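Long-range contact in probable acylphosphatase (Bacillus subtilis, PDB 3BR8), which catalyses the hydrolysis of acyl phosphates to a carboxylate and inorganic phosphate: residues Q3-V8 with E43-G48. Numbering follows the deposited sequence. Where two conformers were deposited one is given.
Sequences QYRIIV and EILAEG
Ile44 packs against Ile6 and Val8 on the face of the sheet that helix 50-62 covers. Its CB lies 4.0 Å from Ile6 CB, and an extended chi2 (169°) carries its CD1 to Val8 CG2 at 3.9 Å. Branched apolar side chains suit this buried layer, where Phe56 of the helix touches Ile6 and Ile44 alike. Between the backbones, Ile6 N donates to Ile44 O (2.8 Å, 170° at the hydrogen) and Ile44 N returns a bond to Ile6 O; Tyr4 and Ala46 form the same reciprocal pair. Strands 2-9 and 42-48 are inner neighbours, flanked by 68-77 and 31-36, in the ferredoxin-like alpha/beta sandwich of acylphosphatases, whose two helices pack on one face of a mixed sheet. On the other face, the long aliphatic part of Gln3 lets it cross Leu45 at about a right angle, with Gln3 CG 3.3 Å from Leu45 CD2. Glu47 runs beside Gln3, its CG 3.8 Å from Gln3 CG, and its carboxylate suits the place by accepting backbone N-H groups of Glu81 and, weakly, His83. An alanine in place of Gln3 would probably open a gap over Leu45 CD2 and leave that methyl freer to move.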
loop_
_atom_site.group_PDB
_atom_site.type_symbol
_atom_site.label_atom_id
_atom_site.label_comp_id
_atom_site.label_asym_id
_atom_site.label_seq_id
_atom_site.Cartn_x
_atom_site.Cartn_y
_atom_site.Cartn_z
ATOM N N GLN A 3 11.732 2.511 2.058
ATOM C CA GLN A 3 10.700 1.482 2.143
ATOM C C GLN A 3 9.684 1.900 3.202
ATOM O O GLN A 3 10.058 2.208 4.343
ATOM C CB GLN A 3 11.319 0.123 2.521
ATOM C CG GLN A 3 10.331 -1.044 2.606
ATOM C CD GLN A 3 10.945 -2.317 3.181
ATOM O OE1 GLN A 3 11.522 -3.123 2.455
ATOM N NE2 GLN A 3 10.781 -2.520 4.488
ATOM N N TYR A 4 8.403 1.892 2.834
ATOM C CA TYR A 4 7.335 2.044 3.818
ATOM C C TYR A 4 6.623 0.722 4.053
ATOM O O TYR A 4 6.289 0.007 3.107
ATOM C CB TYR A 4 6.281 3.057 3.355
ATOM C CG TYR A 4 6.628 4.523 3.432
ATOM C CD1 TYR A 4 5.765 5.458 2.887
ATOM C CD2 TYR A 4 7.794 4.978 4.054
ATOM C CE1 TYR A 4 6.039 6.797 2.940
ATOM C CE2 TYR A 4 8.081 6.335 4.118
ATOM C CZ TYR A 4 7.197 7.236 3.551
ATOM O OH TYR A 4 7.474 8.579 3.605
ATOM N N ARG A 5 6.363 0.442 5.324
ATOM C CA ARG A 5 5.431 -0.597 5.740
ATOM C C ARG A 5 4.150 0.084 6.199
ATOM O O ARG A 5 4.150 0.808 7.197
ATOM C CB ARG A 5 6.021 -1.412 6.882
ATOM C CG ARG A 5 7.187 -2.250 6.481
ATOM C CD ARG A 5 7.664 -2.994 7.688
ATOM N NE ARG A 5 8.808 -3.839 7.399
ATOM C CZ ARG A 5 9.383 -4.623 8.306
ATOM N NH1 ARG A 5 8.917 -4.657 9.551
ATOM N NH2 ARG A 5 10.428 -5.365 7.972
ATOM N N ILE A 6 3.066 -0.144 5.466
ATOM C CA ILE A 6 1.789 0.523 5.699
ATOM C C ILE A 6 0.748 -0.517 6.094
ATOM O O ILE A 6 0.607 -1.531 5.413
ATOM C CB ILE A 6 1.331 1.287 4.420
ATOM C CG1 ILE A 6 2.417 2.271 3.943
ATOM C CG2 ILE A 6 -0.015 1.979 4.637
ATOM C CD1 ILE A 6 2.277 2.694 2.483
ATOM N N ILE A 7 0.045 -0.274 7.200
ATOM C CA ILE A 7 -1.089 -1.118 7.579
ATOM C C ILE A 7 -2.340 -0.249 7.564
ATOM O O ILE A 7 -2.381 0.817 8.202
ATOM C CB ILE A 7 -0.907 -1.776 8.965
ATOM C CG1 ILE A 7 0.335 -2.679 8.977
ATOM C CG2 ILE A 7 -2.150 -2.587 9.335
ATOM C CD1 ILE A 7 0.713 -3.265 10.338
ATOM N N VAL A 8 -3.340 -0.700 6.809
ATOM C CA VAL A 8 -4.584 0.033 6.645
ATOM C C VAL A 8 -5.706 -0.707 7.363
ATOM O O VAL A 8 -5.822 -1.935 7.245
ATOM C CB VAL A 8 -4.953 0.148 5.142
ATOM C CG1 VAL A 8 -6.103 1.113 4.936
ATOM C CG2 VAL A 8 -3.735 0.585 4.308
ATOM N N GLU A 43 -2.036 -5.053 4.469
ATOM C CA GLU A 43 -0.626 -4.718 4.571
ATOM C C GLU A 43 -0.093 -4.301 3.201
ATOM O O GLU A 43 -0.448 -4.887 2.179
ATOM C CB GLU A 43 0.185 -5.879 5.182
ATOM C CG GLU A 43 0.677 -6.923 4.207
ATOM C CD GLU A 43 1.593 -7.943 4.842
ATOM O OE1 GLU A 43 1.325 -8.347 5.990
ATOM O OE2 GLU A 43 2.565 -8.360 4.182
ATOM N N ILE A 44 0.739 -3.265 3.195
ATOM C CA ILE A 44 1.330 -2.742 1.975
ATOM C C ILE A 44 2.809 -2.496 2.239
ATOM O O ILE A 44 3.153 -1.762 3.173
ATOM C CB ILE A 44 0.696 -1.390 1.557
ATOM C CG1 ILE A 44 -0.831 -1.474 1.393
ATOM C CG2 ILE A 44 1.354 -0.886 0.269
ATOM C CD1 ILE A 44 -1.516 -0.108 1.235
ATOM N N LEU A 45 3.671 -3.123 1.439
ATOM C CA LEU A 45 5.092 -2.812 1.454
ATOM C C LEU A 45 5.375 -2.053 0.168
ATOM O O LEU A 45 5.073 -2.555 -0.921
ATOM C CB LEU A 45 5.915 -4.101 1.520
ATOM C CG LEU A 45 7.418 -4.012 1.763
ATOM C CD1 LEU A 45 8.225 -3.722 0.490
ATOM C CD2 LEU A 45 7.725 -3.047 2.892
ATOM N N ALA A 46 5.917 -0.843 0.284
ATOM C CA ALA A 46 6.183 -0.038 -0.905
ATOM C C ALA A 46 7.573 0.586 -0.829
ATOM O O ALA A 46 7.950 1.138 0.207
ATOM C CB ALA A 46 5.125 1.039 -1.070
ATOM N N GLU A 47 8.312 0.519 -1.932
ATOM C CA GLU A 47 9.691 0.984 -2.044
ATOM C C GLU A 47 9.760 1.928 -3.252
ATOM O O GLU A 47 9.319 1.605 -4.326
ATOM C CB GLU A 47 10.679 -0.177 -2.241
ATOM C CG GLU A 47 10.687 -1.236 -1.131
ATOM C CD GLU A 47 11.748 -2.326 -1.309
ATOM O OE1 GLU A 47 12.365 -2.422 -2.394
ATOM O OE2 GLU A 47 11.977 -3.092 -0.346
ATOM N N GLY A 48 10.408 3.074 -3.073
ATOM C CA GLY A 48 10.596 4.004 -4.186
ATOM C C GLY A 48 11.060 5.362 -3.692
ATOM O O GLY A 48 11.429 5.510 -2.513
#